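Local atomic coordinates of AlyGC (Glaciecola chathamensis, PDB entry 5GKD), a protein that degrades the polysaccharide alginate as a lyase of polysaccharide lyase family 6, probably cutting its chains by beta-elimination. Residues E183-G188 and E214-K219; H164-N169 and S197-E202; R234-L239 and G262-N267. All coordinates share one frame; numbering follows the deposited sequence.

Contact 1. Residues E183-G188 and E214-K219. With CA (calcium ion), chain E; PO4 (phosphate ion), chain H.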
ATOM      1  N   GLU A 183      22.560   0.939  -7.711  1.00 17.90           N
ATOM      2  CA  GLU A 183      23.901   1.242  -8.196  1.00 19.31           C
ATOM      3  C   GLU A 183      23.992   2.690  -8.670  1.00 20.13           C
ATOM      4  O   GLU A 183      23.014   3.281  -9.123  1.00 21.27           O
ATOM      5  CB  GLU A 183      24.281   0.303  -9.344  1.00 17.82           C
ATOM      6  CG  GLU A 183      24.265  -1.174  -9.008  1.00 18.66           C
ATOM      7  CD  GLU A 183      22.929  -1.842  -9.306  1.00 21.57           C
ATOM      8  OE1 GLU A 183      21.936  -1.126  -9.479  1.00 23.62           O
ATOM      9  OE2 GLU A 183      22.879  -3.085  -9.387  1.00 22.81           O
ATOM     10  N   THR A 184      25.181   3.264  -8.545  1.00 17.64           N
ATOM     11  CA  THR A 184      25.411   4.581  -9.112  1.00 16.29           C
ATOM     12  C   THR A 184      25.756   4.490 -10.595  1.00 18.29           C
ATOM     13  O   THR A 184      25.225   5.259 -11.393  1.00 15.94           O
ATOM     14  CB  THR A 184      26.506   5.307  -8.324  1.00 19.64           C
ATOM     15  OG1 THR A 184      26.009   5.618  -7.014  1.00 20.01           O
ATOM     16  CG2 THR A 184      26.909   6.607  -9.010  1.00 16.97           C
ATOM     17  N   LEU A 185      26.598   3.531 -10.985  1.00 18.33           N
ATOM     18  CA  LEU A 185      27.040   3.366 -12.367  1.00 18.34           C
ATOM     19  C   LEU A 185      27.055   1.877 -12.697  1.00 17.53           C
ATOM     20  O   LEU A 185      27.705   1.097 -12.003  1.00 16.61           O
ATOM     21  CB  LEU A 185      28.440   3.976 -12.563  1.00 18.32           C
ATOM     22  CG  LEU A 185      29.006   4.447 -13.918  1.00 24.24           C
ATOM     23  CD1 LEU A 185      30.505   4.227 -14.002  1.00 22.83           C
ATOM     24  CD2 LEU A 185      28.338   3.848 -15.103  1.00 24.43           C
ATOM     25  N   ARG A 186      26.358   1.481 -13.752  1.00 20.17           N
ATOM     26  CA  ARG A 186      26.385   0.112 -14.252  1.00 16.51           C
ATOM     27  C   ARG A 186      26.841   0.127 -15.709  1.00 19.04           C
ATOM     28  O   ARG A 186      26.280   0.858 -16.525  1.00 19.76           O
ATOM     29  CB  ARG A 186      25.005  -0.532 -14.148  1.00 18.17           C
ATOM     30  CG  ARG A 186      24.938  -1.952 -14.693  1.00 19.30           C
ATOM     31  CD  ARG A 186      23.498  -2.442 -14.740  1.00 19.29           C
ATOM     32  NE  ARG A 186      22.838  -1.955 -15.944  1.00 19.59           N
ATOM     33  CZ  ARG A 186      21.536  -1.696 -16.043  1.00 19.50           C
ATOM     34  NH1 ARG A 186      20.736  -1.886 -15.000  1.00 21.59           N
ATOM     35  NH2 ARG A 186      21.036  -1.246 -17.182  1.00 15.84           N
ATOM     36  N   ILE A 187      27.842  -0.675 -16.049  1.00 18.75           N
ATOM     37  CA  ILE A 187      28.334  -0.703 -17.424  1.00 17.56           C
ATOM     38  C   ILE A 187      27.938  -2.041 -18.031  1.00 19.84           C
ATOM     39  O   ILE A 187      28.632  -3.054 -17.878  1.00 18.71           O
ATOM     40  CB  ILE A 187      29.839  -0.458 -17.505  1.00 17.32           C
ATOM     41  CG1 ILE A 187      30.196   0.791 -16.706  1.00 20.55           C
ATOM     42  CG2 ILE A 187      30.261  -0.254 -18.957  1.00 18.37           C
ATOM     43  CD1 ILE A 187      31.690   0.985 -16.557  1.00 21.05           C
ATOM     44  N   GLY A 188      26.837  -2.042 -18.753  1.00 18.02           N
ATOM     45  CA  GLY A 188      26.349  -3.256 -19.343  1.00 17.13           C
ATOM     46  C   GLY A 188      25.355  -3.952 -18.445  1.00 21.59           C
ATOM     47  O   GLY A 188      24.857  -3.424 -17.446  1.00 20.84           O
ATOM     48  N   GLU A 214      27.011  -2.394  -4.590  1.00 17.69           N
ATOM     49  CA  GLU A 214      27.727  -1.986  -5.791  1.00 16.73           C
ATOM     50  C   GLU A 214      27.534  -0.494  -6.006  1.00 16.94           C
ATOM     51  O   GLU A 214      26.430  -0.052  -6.317  1.00 17.96           O
ATOM     52  CB  GLU A 214      27.254  -2.758  -7.014  1.00 17.80           C
ATOM     53  CG  GLU A 214      27.488  -4.256  -6.974  1.00 18.61           C
ATOM     54  CD  GLU A 214      27.008  -4.898  -8.252  1.00 19.22           C
ATOM     55  OE1 GLU A 214      25.790  -4.915  -8.470  1.00 20.15           O
ATOM     56  OE2 GLU A 214      27.843  -5.347  -9.054  1.00 17.64           O
ATOM     57  N   ILE A 215      28.601   0.275  -5.810  1.00 17.87           N
ATOM     58  CA  ILE A 215      28.646   1.649  -6.298  1.00 16.52           C
ATOM     59  C   ILE A 215      28.738   1.650  -7.816  1.00 17.47           C
ATOM     60  O   ILE A 215      27.905   2.242  -8.509  1.00 19.32           O
ATOM     61  CB  ILE A 215      29.837   2.411  -5.684  1.00 18.35           C
ATOM     62  CG1 ILE A 215      29.769   2.470  -4.162  1.00 16.67           C
ATOM     63  CG2 ILE A 215      29.962   3.822  -6.265  1.00 15.34           C
ATOM     64  CD1 ILE A 215      31.132   2.815  -3.580  1.00 16.44           C
ATOM     65  N   ILE A 216      29.783   1.018  -8.340  1.00 16.36           N
ATOM     66  CA  ILE A 216      29.954   0.735  -9.760  1.00 18.38           C
ATOM     67  C   ILE A 216      29.772  -0.760  -9.967  1.00 17.13           C
ATOM     68  O   ILE A 216      30.355  -1.565  -9.237  1.00 16.85           O
ATOM     69  CB  ILE A 216      31.342   1.171 -10.264  1.00 14.08           C
ATOM     70  CG1 ILE A 216      31.532   2.679 -10.088  1.00 15.39           C
ATOM     71  CG2 ILE A 216      31.528   0.722 -11.693  1.00 16.89           C
ATOM     72  CD1 ILE A 216      32.879   3.195 -10.547  1.00 14.46           C
ATOM     73  N   SER A 217      28.980  -1.130 -10.959  1.00 17.78           N
ATOM     74  CA  SER A 217      28.716  -2.525 -11.295  1.00 18.68           C
ATOM     75  C   SER A 217      29.197  -2.718 -12.725  1.00 20.71           C
ATOM     76  O   SER A 217      28.491  -2.347 -13.668  1.00 17.90           O
ATOM     77  CB  SER A 217      27.231  -2.851 -11.143  1.00 19.55           C
ATOM     78  OG  SER A 217      26.944  -4.231 -11.355  1.00 18.86           O
ATOM     79  N   ASN A 218      30.413  -3.240 -12.903  1.00 20.74           N
ATOM     80  CA  ASN A 218      30.911  -3.484 -14.248  1.00 19.97           C
ATOM     81  C   ASN A 218      30.366  -4.813 -14.758  1.00 22.56           C
ATOM     82  O   ASN A 218      30.515  -5.841 -14.096  1.00 23.86           O
ATOM     83  CB  ASN A 218      32.436  -3.481 -14.289  1.00 18.06           C
ATOM     84  CG  ASN A 218      32.960  -3.415 -15.697  1.00 19.69           C
ATOM     85  OD1 ASN A 218      32.934  -2.357 -16.326  1.00 19.50           O
ATOM     86  ND2 ASN A 218      33.409  -4.551 -16.218  1.00 20.47           N
ATOM     87  N   LYS A 219      29.722  -4.787 -15.924  1.00 18.89           N
ATOM     88  CA  LYS A 219      29.013  -5.946 -16.473  1.00 19.17           C
ATOM     89  C   LYS A 219      29.252  -6.047 -17.973  1.00 20.50           C
ATOM     90  O   LYS A 219      28.325  -6.213 -18.765  1.00 20.60           O
ATOM     91  CB  LYS A 219      27.513  -5.877 -16.191  1.00 21.53           C
ATOM     92  CG  LYS A 219      27.095  -6.158 -14.739  1.00 19.93           C
ATOM     93  CD  LYS A 219      25.562  -6.184 -14.616  1.00 20.51           C
ATOM     94  CE  LYS A 219      25.090  -6.582 -13.225  1.00 17.92           C
ATOM     95  NZ  LYS A 219      23.626  -6.377 -13.041  1.00 20.92           N
TER
HETATM   96 CA    CA E 801      23.572  -4.678  -7.477  1.00 22.16          CA
HETATM   97  P   PO4 H 804      23.771  -7.570  -9.548  1.00 22.26           P
HETATM   98  O1  PO4 H 804      25.028  -6.871  -9.993  1.00 23.75           O
HETATM   99  O2  PO4 H 804      22.889  -6.533  -8.973  1.00 20.24           O
HETATM  100  O3  PO4 H 804      24.123  -8.664  -8.504  1.00 27.41           O
HETATM  101  O4  PO4 H 804      23.084  -8.048 -10.806  1.00 17.43           O
HETATM  102  O   HOH W   1      24.169  -4.048 -11.571  1.00 17.59           O
HETATM  103  O   HOH W   2      24.242  -6.590  -6.026  1.00 20.52           O
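I215 O is gripped by two successive amides of 183-188, T184 N at 2.9 Å and L185 N at 3.1 Å. The L185 bond is the straighter, 158° at the hydrogen against 135° for T184, whose nitrogen sits on a lone pair of the oxygen. This forked acceptor marks the corner that the chain turns at I215 and I216. Beyond it the segments run parallel, their strand axes 4.7 Å apart, with S217 N bonded to L185 O and I187 N to S217 O. Such in-register parallel pairing is the ladder between successive coils of a parallel beta-helix, the fold of the pectate lyase-like clan. At the start of the ladder two carboxylates meet a calcium ion: E214 OE1 binds it at 2.4 Å, and E183 OE2, carried over by a bend at chi2, at 2.6 Å. N180, E212, a water and an oxygen of a phosphate, probably from the crystallisation liquor, also belong to this site. S217 OG, anti to the backbone N (chi1 -175°), donates to E214 OE2 at 2.7 Å from above the carboxylate plane, a second-shell bond that would restrain the E214 carboxylate. A second water joins E183 OE2, S217 OG and the extended K219, whose NZ also donates to phosphate O4 at 2.8 Å. L185 CB rests against I216 CG1, while I187 CD1 lies by N218 OD1, which accepts from N223.

Contact 2. Residues H164-N169 and S197-E202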
ATOM      1  N   HIS A 164      32.699   5.056 -24.941  1.00 20.47           N
ATOM      2  CA  HIS A 164      32.078   6.157 -24.219  1.00 19.11           C
ATOM      3  C   HIS A 164      33.027   6.668 -23.146  1.00 21.64           C
ATOM      4  O   HIS A 164      33.813   5.910 -22.576  1.00 23.93           O
ATOM      5  CB  HIS A 164      30.760   5.714 -23.564  1.00 20.97           C
ATOM      6  CG  HIS A 164      29.651   5.425 -24.531  1.00 19.20           C
ATOM      7  ND1 HIS A 164      29.435   6.165 -25.670  1.00 19.05           N
ATOM      8  CD2 HIS A 164      28.684   4.475 -24.513  1.00 19.45           C
ATOM      9  CE1 HIS A 164      28.381   5.690 -26.311  1.00 17.72           C
ATOM     10  NE2 HIS A 164      27.918   4.652 -25.639  1.00 19.43           N
ATOM     11  N   ARG A 165      32.956   7.964 -22.874  1.00 22.49           N
ATOM     12  CA  ARG A 165      33.790   8.603 -21.867  1.00 19.38           C
ATOM     13  C   ARG A 165      32.911   9.235 -20.788  1.00 20.26           C
ATOM     14  O   ARG A 165      32.052  10.075 -21.088  1.00 18.44           O
ATOM     15  CB  ARG A 165      34.702   9.645 -22.508  1.00 19.20           C
ATOM     16  CG  ARG A 165      35.606  10.322 -21.503  1.00 23.80           C
ATOM     17  CD  ARG A 165      36.551  11.356 -22.124  1.00 25.32           C
ATOM     18  NE  ARG A 165      37.345  11.978 -21.071  1.00 28.74           N
ATOM     19  CZ  ARG A 165      37.971  13.143 -21.173  1.00 26.74           C
ATOM     20  NH1 ARG A 165      37.913  13.846 -22.298  1.00 25.15           N
ATOM     21  NH2 ARG A 165      38.649  13.599 -20.134  1.00 27.69           N
ATOM     22  N   ILE A 166      33.126   8.831 -19.537  1.00 17.08           N
ATOM     23  CA  ILE A 166      32.352   9.308 -18.395  1.00 18.88           C
ATOM     24  C   ILE A 166      33.337   9.907 -17.400  1.00 17.07           C
ATOM     25  O   ILE A 166      34.056   9.173 -16.716  1.00 19.95           O
ATOM     26  CB  ILE A 166      31.523   8.182 -17.765  1.00 17.45           C
ATOM     27  CG1 ILE A 166      30.597   7.567 -18.825  1.00 18.59           C
ATOM     28  CG2 ILE A 166      30.781   8.688 -16.520  1.00 16.76           C
ATOM     29  CD1 ILE A 166      29.983   6.235 -18.443  1.00 16.89           C
ATOM     30  N   ASP A 167      33.396  11.237 -17.329  1.00 18.96           N
ATOM     31  CA  ASP A 167      34.521  11.854 -16.650  1.00 18.84           C
ATOM     32  C   ASP A 167      34.100  13.117 -15.923  1.00 19.92           C
ATOM     33  O   ASP A 167      33.174  13.811 -16.338  1.00 18.36           O
ATOM     34  CB  ASP A 167      35.661  12.179 -17.628  1.00 21.50           C
ATOM     35  CG  ASP A 167      35.291  13.257 -18.627  1.00 21.01           C
ATOM     36  OD1 ASP A 167      34.681  12.919 -19.647  1.00 22.17           O
ATOM     37  OD2 ASP A 167      35.609  14.443 -18.397  1.00 22.14           O
ATOM     38  N   HIS A 168      34.808  13.401 -14.827  1.00 18.59           N
ATOM     39  CA  HIS A 168      34.661  14.649 -14.080  1.00 18.15           C
ATOM     40  C   HIS A 168      33.239  14.887 -13.600  1.00 18.08           C
ATOM     41  O   HIS A 168      32.814  16.031 -13.465  1.00 20.10           O
ATOM     42  CB  HIS A 168      35.126  15.844 -14.916  1.00 21.63           C
ATOM     43  CG  HIS A 168      36.582  15.818 -15.240  1.00 19.37           C
ATOM     44  ND1 HIS A 168      37.072  15.300 -16.420  1.00 24.75           N
ATOM     45  CD2 HIS A 168      37.658  16.226 -14.528  1.00 20.42           C
ATOM     46  CE1 HIS A 168      38.388  15.407 -16.425  1.00 22.07           C
ATOM     47  NE2 HIS A 168      38.765  15.961 -15.288  1.00 22.78           N
ATOM     48  N   ASN A 169      32.481  13.833 -13.345  1.00 18.21           N
ATOM     49  CA  ASN A 169      31.130  13.991 -12.835  1.00 16.19           C
ATOM     50  C   ASN A 169      31.135  13.969 -11.314  1.00 21.97           C
ATOM     51  O   ASN A 169      31.986  13.330 -10.679  1.00 20.63           O
ATOM     52  CB  ASN A 169      30.220  12.894 -13.365  1.00 16.63           C
ATOM     53  CG  ASN A 169      30.063  12.962 -14.869  1.00 18.26           C
ATOM     54  OD1 ASN A 169      29.469  13.903 -15.384  1.00 18.65           O
ATOM     55  ND2 ASN A 169      30.599  11.972 -15.578  1.00 14.59           N
ATOM     56  N   SER A 197      32.757  -3.467 -24.296  1.00 23.92           N
ATOM     57  CA  SER A 197      32.197  -2.127 -24.248  1.00 19.23           C
ATOM     58  C   SER A 197      33.233  -1.030 -24.472  1.00 20.27           C
ATOM     59  O   SER A 197      32.924  -0.037 -25.126  1.00 21.73           O
ATOM     60  CB  SER A 197      31.481  -1.921 -22.909  1.00 18.47           C
ATOM     61  OG  SER A 197      30.942  -0.620 -22.809  1.00 20.46           O
ATOM     62  N   PHE A 198      34.454  -1.190 -23.948  1.00 21.12           N
ATOM     63  CA  PHE A 198      35.536  -0.198 -24.071  1.00 23.42           C
ATOM     64  C   PHE A 198      35.169   1.143 -23.441  1.00 22.86           C
ATOM     65  O   PHE A 198      35.603   2.189 -23.904  1.00 23.32           O
ATOM     66  CB  PHE A 198      35.947   0.024 -25.528  1.00 22.68           C
ATOM     67  CG  PHE A 198      36.422  -1.220 -26.243  1.00 23.61           C
ATOM     68  CD1 PHE A 198      37.285  -2.104 -25.639  1.00 25.96           C
ATOM     69  CD2 PHE A 198      36.032  -1.468 -27.545  1.00 25.26           C
ATOM     70  CE1 PHE A 198      37.743  -3.238 -26.321  1.00 28.94           C
ATOM     71  CE2 PHE A 198      36.482  -2.596 -28.224  1.00 24.45           C
ATOM     72  CZ  PHE A 198      37.330  -3.483 -27.605  1.00 24.59           C
ATOM     73  N   THR A 199      34.370   1.132 -22.385  1.00 23.25           N
ATOM     74  CA  THR A 199      33.952   2.368 -21.737  1.00 20.48           C
ATOM     75  C   THR A 199      35.035   2.898 -20.806  1.00 19.24           C
ATOM     76  O   THR A 199      35.634   2.145 -20.044  1.00 22.05           O
ATOM     77  CB  THR A 199      32.670   2.136 -20.940  1.00 17.72           C
ATOM     78  OG1 THR A 199      31.616   1.741 -21.831  1.00 21.06           O
ATOM     79  CG2 THR A 199      32.272   3.396 -20.195  1.00 18.51           C
ATOM     80  N   LEU A 200      35.249   4.205 -20.850  1.00 20.35           N
ATOM     81  CA  LEU A 200      36.235   4.906 -20.037  1.00 20.06           C
ATOM     82  C   LEU A 200      35.522   5.675 -18.927  1.00 20.32           C
ATOM     83  O   LEU A 200      34.736   6.584 -19.208  1.00 20.54           O
ATOM     84  CB  LEU A 200      37.053   5.858 -20.912  1.00 18.93           C
ATOM     85  CG  LEU A 200      38.085   6.772 -20.263  1.00 25.19           C
ATOM     86  CD1 LEU A 200      38.949   5.888 -19.411  1.00 30.21           C
ATOM     87  CD2 LEU A 200      38.972   7.489 -21.284  1.00 19.84           C
ATOM     88  N   VAL A 201      35.808   5.325 -17.677  1.00 18.67           N
ATOM     89  CA  VAL A 201      35.210   5.954 -16.509  1.00 18.18           C
ATOM     90  C   VAL A 201      36.341   6.529 -15.673  1.00 19.51           C
ATOM     91  O   VAL A 201      37.009   5.788 -14.947  1.00 20.82           O
ATOM     92  CB  VAL A 201      34.378   4.974 -15.675  1.00 16.66           C
ATOM     93  CG1 VAL A 201      33.739   5.704 -14.479  1.00 12.12           C
ATOM     94  CG2 VAL A 201      33.336   4.279 -16.527  1.00 16.89           C
ATOM     95  N   GLU A 202      36.527   7.844 -15.726  1.00 18.31           N
ATOM     96  CA  GLU A 202      37.719   8.471 -15.169  1.00 20.47           C
ATOM     97  C   GLU A 202      37.418   9.797 -14.484  1.00 18.95           C
ATOM     98  O   GLU A 202      36.574  10.573 -14.926  1.00 21.34           O
ATOM     99  CB  GLU A 202      38.766   8.697 -16.258  1.00 22.46           C
ATOM    100  CG  GLU A 202      38.274   9.550 -17.391  1.00 26.15           C
ATOM    101  CD  GLU A 202      39.381   9.962 -18.299  1.00 34.70           C
ATOM    102  OE1 GLU A 202      39.178  10.906 -19.089  1.00 35.47           O
ATOM    103  OE2 GLU A 202      40.460   9.337 -18.216  1.00 40.82           O
TER
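R165 and E202 meet at an oblique angle, the guanidinium and carboxylate planes turned 75° apart. The arginine is stretched out from CG to NE and offers its edge, so that NE and NH2 both reach the single oxygen E202 OE1, each at 2.9 Å. Both N-H directions are poor, which makes these weak hydrogen bonds within a sound salt bridge. E202 reaches the arginine with CG between its backbone N and carbonyl carbon (chi1 58°), and its CG lies 3.7 Å from D167 CB. D167 OD2 lies above one face of the same guanidinium, toward its rim, and D167 OD1 is 3.2 Å from R165 NE, well out of the guanidinium plane, an attraction of charges with no N-H aimed at it. D167 is fixed from two further directions: H168 ND1 donates almost straight (174°) to the anti lone pair of D167 OD2 at 2.6 Å, and R134 forms a salt bridge with D167 OD1. On the face of I166 and V201 the contact is apolar, I166 CD1 lying 4.0 Å from T199 CG2 and 4.3 Å from V201 CG2. The parallel backbone ladder beneath joins L200 N to H164 O, I166 N to L200 O and E202 N to I166 O. In this parallel beta-helix, strand 165-167 lies between strands 134-141 and 200-207, the latter pairing in turn with 224-231, while I166 packs onto strand 150-152.

Contact 3. Residues R234-L239 and G262-N267. With CO3 (carbonate ion), chain J.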
ATOM      1  N   ARG A 234      29.199   3.750   0.854  1.00 17.86           N
ATOM      2  CA  ARG A 234      28.776   2.529   1.525  1.00 19.11           C
ATOM      3  C   ARG A 234      28.581   1.400   0.515  1.00 20.59           C
ATOM      4  O   ARG A 234      27.485   0.877   0.320  1.00 23.06           O
ATOM      5  CB  ARG A 234      27.490   2.829   2.280  1.00 19.99           C
ATOM      6  CG  ARG A 234      27.220   2.045   3.509  1.00 22.36           C
ATOM      7  CD  ARG A 234      25.940   2.580   4.126  1.00 20.09           C
ATOM      8  NE  ARG A 234      25.480   1.816   5.277  1.00 23.56           N
ATOM      9  CZ  ARG A 234      24.698   0.749   5.204  1.00 22.26           C
ATOM     10  NH1 ARG A 234      24.303   0.276   4.026  1.00 24.41           N
ATOM     11  NH2 ARG A 234      24.313   0.150   6.307  1.00 25.03           N
ATOM     12  N   GLY A 235      29.672   1.046  -0.144  1.00 21.77           N
ATOM     13  CA  GLY A 235      29.602   0.075  -1.218  1.00 19.05           C
ATOM     14  C   GLY A 235      30.973  -0.134  -1.815  1.00 20.39           C
ATOM     15  O   GLY A 235      31.987   0.206  -1.199  1.00 18.90           O
ATOM     16  N   THR A 236      30.989  -0.669  -3.037  1.00 18.31           N
ATOM     17  CA  THR A 236      32.194  -1.169  -3.671  1.00 17.01           C
ATOM     18  C   THR A 236      32.216  -0.794  -5.147  1.00 17.83           C
ATOM     19  O   THR A 236      31.200  -0.416  -5.737  1.00 18.87           O
ATOM     20  CB  THR A 236      32.305  -2.700  -3.571  1.00 20.74           C
ATOM     21  OG1 THR A 236      31.306  -3.317  -4.399  1.00 18.25           O
ATOM     22  CG2 THR A 236      32.112  -3.173  -2.142  1.00 17.09           C
ATOM     23  N   LEU A 237      33.402  -0.915  -5.734  1.00 16.78           N
ATOM     24  CA  LEU A 237      33.585  -1.031  -7.173  1.00 16.95           C
ATOM     25  C   LEU A 237      33.627  -2.517  -7.496  1.00 18.32           C
ATOM     26  O   LEU A 237      34.626  -3.180  -7.223  1.00 20.84           O
ATOM     27  CB  LEU A 237      34.872  -0.334  -7.597  1.00 15.73           C
ATOM     28  CG  LEU A 237      35.205  -0.097  -9.067  1.00 18.38           C
ATOM     29  CD1 LEU A 237      36.470   0.773  -9.178  1.00 19.43           C
ATOM     30  CD2 LEU A 237      35.355  -1.369  -9.855  1.00 17.52           C
ATOM     31  N   THR A 238      32.563  -3.045  -8.082  1.00 18.03           N
ATOM     32  CA  THR A 238      32.455  -4.474  -8.319  1.00 16.52           C
ATOM     33  C   THR A 238      32.655  -4.774  -9.800  1.00 19.97           C
ATOM     34  O   THR A 238      31.989  -4.187 -10.662  1.00 16.71           O
ATOM     35  CB  THR A 238      31.112  -5.021  -7.846  1.00 17.16           C
ATOM     36  OG1 THR A 238      31.075  -5.044  -6.408  1.00 18.15           O
ATOM     37  CG2 THR A 238      30.908  -6.442  -8.376  1.00 16.28           C
ATOM     38  N   LEU A 239      33.599  -5.663 -10.079  1.00 19.43           N
ATOM     39  CA  LEU A 239      33.781  -6.287 -11.387  1.00 19.99           C
ATOM     40  C   LEU A 239      32.818  -7.473 -11.441  1.00 19.33           C
ATOM     41  O   LEU A 239      33.178  -8.623 -11.187  1.00 18.73           O
ATOM     42  CB  LEU A 239      35.236  -6.705 -11.567  1.00 19.28           C
ATOM     43  CG  LEU A 239      36.217  -5.798 -12.317  1.00 22.63           C
ATOM     44  CD1 LEU A 239      35.771  -4.354 -12.412  1.00 19.84           C
ATOM     45  CD2 LEU A 239      37.653  -5.905 -11.789  1.00 19.85           C
ATOM     46  N   GLY A 262      35.991  -0.631  -1.276  1.00 23.17           N
ATOM     47  CA  GLY A 262      36.152  -1.993  -1.638  1.00 18.52           C
ATOM     48  C   GLY A 262      36.330  -2.082  -3.152  1.00 18.99           C
ATOM     49  O   GLY A 262      35.617  -1.425  -3.905  1.00 19.75           O
ATOM     50  N   ILE A 263      37.271  -2.901  -3.607  1.00 17.89           N
ATOM     51  CA  ILE A 263      37.256  -3.436  -4.963  1.00 16.66           C
ATOM     52  C   ILE A 263      36.926  -4.919  -4.841  1.00 20.52           C
ATOM     53  O   ILE A 263      37.533  -5.627  -4.026  1.00 18.35           O
ATOM     54  CB  ILE A 263      38.597  -3.215  -5.684  1.00 20.03           C
ATOM     55  CG1 ILE A 263      38.850  -1.722  -5.931  1.00 19.75           C
ATOM     56  CG2 ILE A 263      38.646  -3.962  -7.015  1.00 16.79           C
ATOM     57  CD1 ILE A 263      40.303  -1.418  -6.320  1.00 12.33           C
ATOM     58  N   ARG A 264      35.956  -5.382  -5.632  1.00 19.75           N
ATOM     59  CA  ARG A 264      35.493  -6.768  -5.616  1.00 17.91           C
ATOM     60  C   ARG A 264      35.756  -7.398  -6.974  1.00 21.06           C
ATOM     61  O   ARG A 264      35.242  -6.927  -8.000  1.00 19.50           O
ATOM     62  CB  ARG A 264      34.000  -6.869  -5.269  1.00 18.15           C
ATOM     63  CG  ARG A 264      33.462  -8.305  -5.338  1.00 18.31           C
ATOM     64  CD  ARG A 264      32.196  -8.496  -4.506  1.00 15.18           C
ATOM     65  NE  ARG A 264      31.101  -7.635  -4.964  1.00 18.57           N
ATOM     66  CZ  ARG A 264      29.854  -8.041  -5.196  1.00 18.36           C
ATOM     67  NH1 ARG A 264      29.503  -9.303  -5.014  1.00 15.41           N
ATOM     68  NH2 ARG A 264      28.949  -7.165  -5.600  1.00 20.65           N
ATOM     69  N   VAL A 265      36.534  -8.475  -6.972  1.00 20.63           N
ATOM     70  CA  VAL A 265      37.036  -9.110  -8.178  1.00 18.91           C
ATOM     71  C   VAL A 265      36.249 -10.385  -8.420  1.00 16.61           C
ATOM     72  O   VAL A 265      36.182 -11.254  -7.547  1.00 20.32           O
ATOM     73  CB  VAL A 265      38.538  -9.418  -8.058  1.00 21.72           C
ATOM     74  CG1 VAL A 265      39.047 -10.018  -9.351  1.00 19.49           C
ATOM     75  CG2 VAL A 265      39.292  -8.156  -7.715  1.00 21.00           C
ATOM     76  N   ILE A 266      35.708 -10.521  -9.603  1.00 19.67           N
ATOM     77  CA  ILE A 266      34.995 -11.688 -10.083  1.00 18.70           C
ATOM     78  C   ILE A 266      35.363 -11.774 -11.545  1.00 16.86           C
ATOM     79  O   ILE A 266      35.777 -10.832 -12.072  1.00 22.45           O
ATOM     80  CB  ILE A 266      33.462 -11.565  -9.958  1.00 18.49           C
ATOM     81  CG1 ILE A 266      33.050 -11.064  -8.585  1.00 20.60           C
ATOM     82  CG2 ILE A 266      32.795 -12.877 -10.320  1.00 17.47           C
ATOM     83  CD1 ILE A 266      31.678 -10.495  -8.504  1.00 15.09           C
ATOM     84  N   ASN A 267      35.204 -12.911 -12.179  1.00 17.83           N
ATOM     85  CA  ASN A 267      35.489 -13.118 -13.586  1.00 18.68           C
ATOM     86  C   ASN A 267      36.969 -13.183 -14.006  1.00 22.19           C
ATOM     87  O   ASN A 267      37.817 -13.304 -13.195  1.00 19.47           O
ATOM     88  CB  ASN A 267      34.615 -12.226 -14.474  1.00 20.14           C
ATOM     89  CG  ASN A 267      33.242 -11.954 -13.869  1.00 18.64           C
ATOM     90  OD1 ASN A 267      32.421 -12.799 -13.818  1.00 22.71           O
ATOM     91  ND2 ASN A 267      33.064 -10.817 -13.349  1.00 18.75           N
TER
HETATM   92  C   CO3 J 806      25.820  -9.107  -6.664  1.00 25.86           C
HETATM   93  O1  CO3 J 806      26.530  -8.024  -6.521  1.00 22.97           O
HETATM   94  O2  CO3 J 806      26.271 -10.097  -5.954  1.00 23.37           O
HETATM   95  O3  CO3 J 806      24.750  -9.154  -7.497  1.00 38.99           O
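With CG anti to its backbone N (chi1 176°) and a bend at chi3 (61°), R264 turns its guanidinium across T238, whose OG1 is placed anti to the carbonyl carbon (chi1 -72°) to receive it. The grip is side-on: R264 NE at 3.0 Å and R264 NH2 at 3.1 Å both donate to T238 OG1, which lies slightly tilted from the guanidinium plane. T238 CG2 packs over one face of the group, 3.5 Å from R264 NH2. T238 OG1 donates to T236 OG1 at 2.7 Å, and T236 OG1 is bonded in turn to V213 O; this buried chain of bonds holds the hydroxyl that the arginine grips. At its edge, near the plane, R264 NH2 donates to carbonate O1 at 2.7 Å, while the bond from R264 NH1 to carbonate O2 is long and weak. An alanine in place of R264 would probably leave T238 OG1 without its charged partner and the carbonate without one of its cationic anchors. The backbones beneath are joined by L237 N to G262 O, R264 N to L237 O and L239 N to R264 O, all parallel-strand bonds. G262 has positive phi, which favours glycine, and a CB there would come about 3.0 Å from T236 CG2. L237 and I263 turn the other way, both onto V247. This is a ladder of the parallel beta-helix whose R264 side lines the carbonate pocket together with E214, R240 and Y303; the carbonate, probably from the crystallisation liquor, may mark where substrate carboxylates bind.

In the fold
From the N terminus the chain passes 164-169, then 183-188, returns to 197-202 to close contact 2, and reaches 214-219 to close contact 1. The two loops therefore cross, since their segments alternate, and inside the beta-helix they touch where L185 and I187 pack on V201. Contact 3 follows in series, opening only after contact 1 has closed, with 22 residues between 234-239 and 262-267. Strands 214-219 and 236-241 are neighbours, so contacts 1 and 3 continue one parallel ladder and bring the calcium site and the carbonate pocket together, E214 belonging to both. Contact 2 joins strands of another face, its centre about 17 Å from that of contact 3.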